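Local coordinates for protein dihydropyrimidinase (Brevibacillus agri, PDB 3SFW) that catalyses the zinc-dependent hydrolytic ring opening of dihydropyrimidines, at residues A[344-349]-A[366-371]; A[278-283]-A[327-332]. All coordinates share one frame; numbering follows the deposited sequence.

Contact 1: residues A[344-349]-A[366-371]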
ATOM      1  N   ASP A 344       0.871 -36.070   3.680  1.00 13.12           N
ATOM      2  CA  ASP A 344       2.198 -35.455   3.894  1.00 10.00           C
ATOM      3  C   ASP A 344       2.155 -34.053   4.474  1.00 12.58           C
ATOM      4  O   ASP A 344       3.232 -33.438   4.759  1.00 12.63           O
ATOM      5  CB  ASP A 344       3.023 -35.538   2.631  1.00 10.02           C
ATOM      6  CG  ASP A 344       3.245 -36.971   2.217  1.00 14.97           C
ATOM      7  OD1 ASP A 344       3.676 -37.781   3.092  1.00 13.92           O
ATOM      8  OD2 ASP A 344       2.863 -37.305   1.082  1.00 13.37           O
ATOM      9  N   ARG A 345       0.936 -33.568   4.723  1.00 10.72           N
ATOM     10  CA  ARG A 345       0.765 -32.158   5.181  1.00  9.11           C
ATOM     11  C   ARG A 345       1.600 -31.879   6.451  1.00 12.66           C
ATOM     12  O   ARG A 345       2.358 -30.869   6.497  1.00 11.94           O
ATOM     13  CB  ARG A 345      -0.725 -31.838   5.472  1.00 10.08           C
ATOM     14  CG  ARG A 345      -0.928 -30.403   6.041  1.00 11.11           C
ATOM     15  CD  ARG A 345      -2.435 -30.134   6.338  1.00 12.04           C
ATOM     16  NE  ARG A 345      -2.924 -31.036   7.367  1.00 11.73           N
ATOM     17  CZ  ARG A 345      -3.416 -30.655   8.546  1.00 10.70           C
ATOM     18  NH1 ARG A 345      -3.512 -29.350   8.846  1.00 10.75           N
ATOM     19  NH2 ARG A 345      -3.794 -31.591   9.432  1.00  9.05           N
ATOM     20  N   MET A 346       1.426 -32.690   7.500  1.00 10.27           N
ATOM     21  CA  MET A 346       2.091 -32.402   8.792  1.00  9.93           C
ATOM     22  C   MET A 346       3.622 -32.472   8.629  1.00 11.64           C
ATOM     23  O   MET A 346       4.361 -31.580   9.126  1.00 12.75           O
ATOM     24  CB  MET A 346       1.652 -33.396   9.864  1.00 11.43           C
ATOM     25  CG  MET A 346       0.175 -33.289  10.259  1.00 14.44           C
ATOM     26  SD  MET A 346      -0.172 -31.793  11.186  1.00 17.91           S
ATOM     27  CE  MET A 346       0.456 -32.219  12.778  1.00 16.78           C
ATOM     28  N   THR A 347       4.111 -33.566   8.022  1.00 10.86           N
ATOM     29  CA  THR A 347       5.578 -33.760   7.917  1.00 11.76           C
ATOM     30  C   THR A 347       6.268 -32.695   7.061  1.00 12.13           C
ATOM     31  O   THR A 347       7.326 -32.173   7.448  1.00 12.17           O
ATOM     32  CB  THR A 347       5.977 -35.157   7.397  1.00 18.72           C
ATOM     33  OG1 THR A 347       5.527 -36.144   8.336  1.00 18.33           O
ATOM     34  CG2 THR A 347       7.533 -35.250   7.331  1.00 17.12           C
ATOM     35  N   ILE A 348       5.634 -32.297   5.967  1.00 11.54           N
ATOM     36  CA  ILE A 348       6.196 -31.232   5.129  1.00 10.92           C
ATOM     37  C   ILE A 348       6.284 -29.911   5.892  1.00 12.75           C
ATOM     38  O   ILE A 348       7.295 -29.218   5.823  1.00 11.88           O
ATOM     39  CB  ILE A 348       5.421 -31.080   3.824  1.00 13.92           C
ATOM     40  CG1 ILE A 348       5.677 -32.348   2.969  1.00 12.37           C
ATOM     41  CG2 ILE A 348       5.819 -29.813   3.070  1.00 12.22           C
ATOM     42  CD1 ILE A 348       4.874 -32.358   1.672  1.00 14.29           C
ATOM     43  N   LEU A 349       5.232 -29.564   6.601  1.00 10.97           N
ATOM     44  CA  LEU A 349       5.243 -28.321   7.383  1.00 12.19           C
ATOM     45  C   LEU A 349       6.330 -28.368   8.474  1.00 12.77           C
ATOM     46  O   LEU A 349       7.012 -27.391   8.713  1.00 15.21           O
ATOM     47  CB  LEU A 349       3.847 -28.011   7.981  1.00 11.67           C
ATOM     48  CG  LEU A 349       2.949 -27.129   7.032  1.00 13.70           C
ATOM     49  CD1 LEU A 349       3.423 -25.713   7.009  1.00 14.02           C
ATOM     50  CD2 LEU A 349       2.914 -27.599   5.596  1.00 20.18           C
ATOM     51  N   ASP A 366      -0.080 -24.470  15.814  1.00  9.66           N
ATOM     52  CA  ASP A 366      -1.197 -23.537  15.678  1.00 11.90           C
ATOM     53  C   ASP A 366      -1.807 -23.635  14.287  1.00  9.36           C
ATOM     54  O   ASP A 366      -3.017 -23.749  14.133  1.00 10.94           O
ATOM     55  CB  ASP A 366      -0.713 -22.092  15.964  1.00 13.78           C
ATOM     56  CG  ASP A 366      -1.818 -21.185  16.473  1.00 18.93           C
ATOM     57  OD1 ASP A 366      -2.851 -21.652  17.002  1.00 13.76           O
ATOM     58  OD2 ASP A 366      -1.658 -19.954  16.316  1.00 23.31           O
ATOM     59  N   ILE A 367      -0.944 -23.700  13.278  1.00  9.59           N
ATOM     60  CA  ILE A 367      -1.398 -23.642  11.890  1.00 10.62           C
ATOM     61  C   ILE A 367      -1.965 -24.948  11.422  1.00  9.07           C
ATOM     62  O   ILE A 367      -2.798 -24.967  10.511  1.00 11.05           O
ATOM     63  CB  ILE A 367      -0.164 -23.281  11.070  1.00 18.35           C
ATOM     64  CG1 ILE A 367       0.191 -21.806  11.314  1.00 10.46           C
ATOM     65  CG2 ILE A 367      -0.264 -23.740   9.671  1.00 24.08           C
ATOM     66  CD1 ILE A 367      -0.838 -21.021  12.024  1.00 28.23           C
ATOM     67  N   THR A 368      -1.510 -26.061  11.997  1.00  9.85           N
ATOM     68  CA  THR A 368      -1.980 -27.379  11.551  1.00 10.52           C
ATOM     69  C   THR A 368      -3.122 -27.946  12.386  1.00 11.94           C
ATOM     70  O   THR A 368      -3.767 -28.888  11.976  1.00 11.56           O
ATOM     71  CB  THR A 368      -0.863 -28.418  11.535  1.00 11.75           C
ATOM     72  OG1 THR A 368      -0.394 -28.611  12.877  1.00 10.32           O
ATOM     73  CG2 THR A 368       0.322 -27.967  10.574  1.00 11.98           C
ATOM     74  N   SER A 369      -3.392 -27.346  13.543  1.00  8.92           N
ATOM     75  CA  SER A 369      -4.306 -27.951  14.492  1.00 12.02           C
ATOM     76  C   SER A 369      -5.125 -26.901  15.279  1.00 10.99           C
ATOM     77  O   SER A 369      -6.360 -26.774  15.091  1.00 11.33           O
ATOM     78  CB  SER A 369      -3.513 -28.839  15.457  1.00 14.46           C
ATOM     79  OG  SER A 369      -4.393 -29.530  16.266  1.00 15.36           O
ATOM     80  N   THR A 370      -4.464 -26.121  16.112  1.00  9.91           N
ATOM     81  CA  THR A 370      -5.231 -25.317  17.097  1.00 11.47           C
ATOM     82  C   THR A 370      -6.024 -24.183  16.454  1.00 12.04           C
ATOM     83  O   THR A 370      -7.230 -24.008  16.713  1.00 10.10           O
ATOM     84  CB  THR A 370      -4.281 -24.717  18.132  1.00 11.76           C
ATOM     85  OG1 THR A 370      -3.414 -25.742  18.648  1.00 10.35           O
ATOM     86  CG2 THR A 370      -5.074 -23.991  19.274  1.00 12.80           C
ATOM     87  N   LYS A 371      -5.380 -23.415  15.573  1.00 10.99           N
ATOM     88  CA  LYS A 371      -6.091 -22.299  14.908  1.00  9.41           C
ATOM     89  C   LYS A 371      -7.202 -22.828  13.956  1.00 10.50           C
ATOM     90  O   LYS A 371      -8.235 -22.177  13.722  1.00  9.90           O
ATOM     91  CB  LYS A 371      -5.096 -21.364  14.183  1.00 11.27           C
ATOM     92  CG  LYS A 371      -5.668 -19.976  13.846  1.00 13.59           C
ATOM     93  CD  LYS A 371      -6.230 -19.263  15.131  1.00 13.20           C
ATOM     94  CE  LYS A 371      -5.261 -19.099  16.292  1.00 20.62           C
ATOM     95  NZ  LYS A 371      -3.973 -18.472  15.853  1.00 23.44           N
TER
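R345 and M346, in the first turn of helix 345-354, meet T368 in the middle of helix 361-376, beside the strands of the TIM-barrel-type amidohydrolase domain. The short axes run at 130° and come no closer than 10.9 Å, so side chains bridge the gap. R345 sends CG anti to its own N (chi1 176°), stays extended, then bends at chi3, which turns the guanidinium to the T368 carbonyl. NH1 donates to T368 O over 3.2 Å, with the acceptor near the guanidinium plane but tilted out of it. The helix that carries this carbonyl has a pi-type turn at 366-370. NH1 also bonds to V312 O of strand 311-312 and NH2 to T86 OG1; a long, branched donor suits this buried meeting of helix and strands. M346, bent at chi2 and chi3, lays its thioether obliquely across T368, SD 3.5 Å from T368 CB, and the sulfur also sits above one face of the R345 guanidinium, toward its rim. T368 suits the place by its two branches: OG1 returns to F364 O within its own helix, while the methyl CG2 lies 3.9 Å from M346 SD and 4.4 Å from L349 CB.

Contact 2: residues A[278-283]-A[327-332]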
ATOM      1  N   PRO A 278       7.592 -33.825 -18.823  1.00 21.23           N
ATOM      2  CA  PRO A 278       7.155 -34.391 -20.106  1.00 23.59           C
ATOM      3  C   PRO A 278       6.386 -35.737 -19.976  1.00 22.66           C
ATOM      4  O   PRO A 278       6.224 -36.289 -18.861  1.00 19.88           O
ATOM      5  CB  PRO A 278       8.489 -34.590 -20.858  1.00 21.96           C
ATOM      6  CG  PRO A 278       9.473 -34.935 -19.756  1.00 23.79           C
ATOM      7  CD  PRO A 278       9.006 -34.123 -18.517  1.00 22.71           C
ATOM      8  N   ASP A 279       5.869 -36.234 -21.104  1.00 22.41           N
ATOM      9  CA  ASP A 279       5.260 -37.563 -21.123  1.00 21.87           C
ATOM     10  C   ASP A 279       3.971 -37.537 -20.288  1.00 19.91           C
ATOM     11  O   ASP A 279       3.689 -38.503 -19.578  1.00 20.79           O
ATOM     12  CB  ASP A 279       6.184 -38.601 -20.460  1.00 27.08           C
ATOM     13  CG  ASP A 279       7.439 -38.892 -21.262  1.00 32.96           C
ATOM     14  OD1 ASP A 279       7.343 -39.018 -22.496  1.00 35.18           O
ATOM     15  OD2 ASP A 279       8.507 -39.062 -20.628  1.00 36.85           O
ATOM     16  N   PHE A 280       3.313 -36.381 -20.276  1.00 19.76           N
ATOM     17  CA  PHE A 280       2.065 -36.163 -19.521  1.00 18.79           C
ATOM     18  C   PHE A 280       2.265 -36.099 -18.018  1.00 20.99           C
ATOM     19  O   PHE A 280       1.252 -35.948 -17.275  1.00 18.94           O
ATOM     20  CB  PHE A 280       1.029 -37.242 -19.861  1.00 19.14           C
ATOM     21  CG  PHE A 280      -0.413 -36.853 -19.547  1.00 17.48           C
ATOM     22  CD1 PHE A 280      -0.958 -35.685 -20.052  1.00 15.62           C
ATOM     23  CD2 PHE A 280      -1.173 -37.628 -18.671  1.00 17.86           C
ATOM     24  CE1 PHE A 280      -2.306 -35.315 -19.758  1.00 15.76           C
ATOM     25  CE2 PHE A 280      -2.531 -37.250 -18.348  1.00 17.41           C
ATOM     26  CZ  PHE A 280      -3.070 -36.087 -18.903  1.00 16.82           C
ATOM     27  N   GLU A 281       3.515 -36.206 -17.540  1.00 18.32           N
ATOM     28  CA  GLU A 281       3.756 -36.266 -16.073  1.00 18.79           C
ATOM     29  C   GLU A 281       3.253 -35.008 -15.376  1.00 16.84           C
ATOM     30  O   GLU A 281       2.847 -35.055 -14.192  1.00 15.40           O
ATOM     31  CB  GLU A 281       5.238 -36.475 -15.714  1.00 19.78           C
ATOM     32  CG  GLU A 281       5.741 -37.872 -15.970  1.00 23.16           C
ATOM     33  CD  GLU A 281       5.390 -38.874 -14.862  1.00 25.92           C
ATOM     34  OE1 GLU A 281       5.685 -38.629 -13.673  1.00 26.05           O
ATOM     35  OE2 GLU A 281       4.963 -39.986 -15.221  1.00 32.34           O
ATOM     36  N   GLY A 282       3.225 -33.916 -16.134  1.00 16.03           N
ATOM     37  CA  GLY A 282       2.730 -32.621 -15.654  1.00 15.12           C
ATOM     38  C   GLY A 282       1.292 -32.728 -15.112  1.00 16.63           C
ATOM     39  O   GLY A 282       0.909 -31.932 -14.241  1.00 15.84           O
ATOM     40  N   ALA A 283       0.503 -33.668 -15.649  1.00 14.75           N
ATOM     41  CA  ALA A 283      -0.924 -33.807 -15.234  1.00 16.08           C
ATOM     42  C   ALA A 283      -1.033 -34.212 -13.762  1.00 15.31           C
ATOM     43  O   ALA A 283      -2.051 -33.935 -13.103  1.00 13.66           O
ATOM     44  CB  ALA A 283      -1.658 -34.812 -16.098  1.00 15.66           C
ATOM     45  N   LEU A 327      -7.932 -38.810 -18.451  1.00 18.01           N
ATOM     46  CA  LEU A 327      -9.087 -38.224 -19.096  1.00 18.99           C
ATOM     47  C   LEU A 327      -8.688 -36.935 -19.816  1.00 20.54           C
ATOM     48  O   LEU A 327      -9.369 -36.504 -20.767  1.00 21.17           O
ATOM     49  CB  LEU A 327     -10.208 -37.955 -18.078  1.00 16.95           C
ATOM     50  CG  LEU A 327     -10.813 -39.223 -17.463  1.00 20.01           C
ATOM     51  CD1 LEU A 327     -11.690 -38.786 -16.286  1.00 16.15           C
ATOM     52  CD2 LEU A 327     -11.679 -39.983 -18.514  1.00 22.25           C
ATOM     53  N   GLY A 328      -7.597 -36.305 -19.370  1.00 18.11           N
ATOM     54  CA  GLY A 328      -7.170 -35.032 -19.969  1.00 15.82           C
ATOM     55  C   GLY A 328      -6.034 -35.095 -21.004  1.00 19.53           C
ATOM     56  O   GLY A 328      -5.475 -34.066 -21.377  1.00 18.83           O
ATOM     57  N   ARG A 329      -5.647 -36.294 -21.432  1.00 17.80           N
ATOM     58  CA  ARG A 329      -4.683 -36.384 -22.529  1.00 20.40           C
ATOM     59  C   ARG A 329      -5.259 -35.624 -23.719  1.00 19.36           C
ATOM     60  O   ARG A 329      -6.417 -35.865 -24.148  1.00 22.83           O
ATOM     61  CB  ARG A 329      -4.426 -37.839 -22.905  1.00 21.36           C
ATOM     62  CG  ARG A 329      -3.461 -38.522 -22.008  1.00 23.91           C
ATOM     63  CD  ARG A 329      -2.958 -39.783 -22.634  1.00 27.80           C
ATOM     64  NE  ARG A 329      -2.133 -40.531 -21.696  1.00 28.02           N
ATOM     65  CZ  ARG A 329      -0.821 -40.381 -21.589  1.00 27.82           C
ATOM     66  NH1 ARG A 329      -0.196 -39.474 -22.340  1.00 25.50           N
ATOM     67  NH2 ARG A 329      -0.142 -41.111 -20.708  1.00 27.65           N
ATOM     68  N   ARG A 330      -4.456 -34.719 -24.256  1.00 21.11           N
ATOM     69  CA  ARG A 330      -4.860 -33.929 -25.397  1.00 21.79           C
ATOM     70  C   ARG A 330      -5.726 -32.740 -25.068  1.00 24.43           C
ATOM     71  O   ARG A 330      -6.079 -31.983 -25.959  1.00 23.63           O
ATOM     72  N   ASP A 331      -6.140 -32.585 -23.806  1.00 20.68           N
ATOM     73  CA  ASP A 331      -7.018 -31.435 -23.481  1.00 19.49           C
ATOM     74  C   ASP A 331      -6.956 -31.159 -21.979  1.00 19.33           C
ATOM     75  O   ASP A 331      -7.614 -31.856 -21.212  1.00 18.89           O
ATOM     76  CB  ASP A 331      -8.472 -31.764 -23.881  1.00 21.63           C
ATOM     77  CG  ASP A 331      -9.445 -30.661 -23.542  1.00 24.70           C
ATOM     78  OD1 ASP A 331      -9.054 -29.685 -22.837  1.00 23.14           O
ATOM     79  OD2 ASP A 331     -10.636 -30.770 -23.963  1.00 22.89           O
ATOM     80  N   PHE A 332      -6.085 -30.237 -21.571  1.00 16.68           N
ATOM     81  CA  PHE A 332      -5.797 -30.047 -20.132  1.00 16.53           C
ATOM     82  C   PHE A 332      -7.067 -29.677 -19.358  1.00 16.43           C
ATOM     83  O   PHE A 332      -7.119 -29.854 -18.135  1.00 17.26           O
ATOM     84  CB  PHE A 332      -4.751 -28.950 -19.950  1.00 14.57           C
ATOM     85  CG  PHE A 332      -5.273 -27.575 -20.287  1.00 16.97           C
ATOM     86  CD1 PHE A 332      -5.132 -27.050 -21.547  1.00 16.49           C
ATOM     87  CD2 PHE A 332      -5.877 -26.793 -19.309  1.00 17.73           C
ATOM     88  CE1 PHE A 332      -5.629 -25.778 -21.860  1.00 18.15           C
ATOM     89  CE2 PHE A 332      -6.319 -25.517 -19.593  1.00 19.79           C
ATOM     90  CZ  PHE A 332      -6.239 -25.013 -20.873  1.00 17.37           C
TER
HETATM   91  O   HOH W   1       2.440 -40.871 -20.141  1.00 44.90           O
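An arginine-on-phenylalanine stack between two surface loops defines this contact, its centre about 26 Å from the centre of the chain: F280, in the loop between helices 265-269 and 295-305, packs against R329, in the loop after helix 321-325. The guanidinium lies flat on the ring, with centres 4.7 Å apart and planes at 30°. Its NH1 leans toward the root of the phenylalanine, 3.6 Å from F280 CB, while the aliphatic part covers the middle of the same ring face: R329 CG stands 3.9 Å from the F280 centroid, almost on the normal, a CH-pi contact. An arginine suits this place because its chain, extended from CG to NE, offers both a methylene and a flat cation to one aromatic. The ring's opposite face meets the methyl of A283, and P205 and I335 add apolar contacts around F280. G328, with no side chain, brings its backbone close to the ring tip, its C 3.8 Å from F280 CZ. While its face lies on the ring, the edge of the R329 guanidinium makes polar bonds: NE forms a salt bridge to E326 OE2, and NH2 donates to a water, 2.7 Å away, that lies in the guanidinium plane and in turn donates to D279 O. These bonds probably help fix the rotation of the cation over the ring. Two beta turns, type I' from P278 to E281 and type II from G328 to D331, are thus joined by a guanidinium-aromatic stack in peripheral loops of the amidohydrolase fold.

Overall arrangement
Contact 2 closes along the chain before contact 1 opens, and both belong to the amidohydrolase part of the chain, yet they share no element; their centres are 31 Å apart and they do not touch. Contact 1 is core: two helices meet beside barrel strands, with every touching residue buried and the side chain of R345 about 12 Å from a zinc ion. Contact 2 is peripheral, joining two loops at a partly exposed patch. Arginine serves both, but differently. Where 344-349 meets 366-371, it spends its N-H groups on protein oxygen atoms; between 278-283 and 327-332, it uses its flat face and one methylene, leaving its polar edge to an acidic neighbour and water.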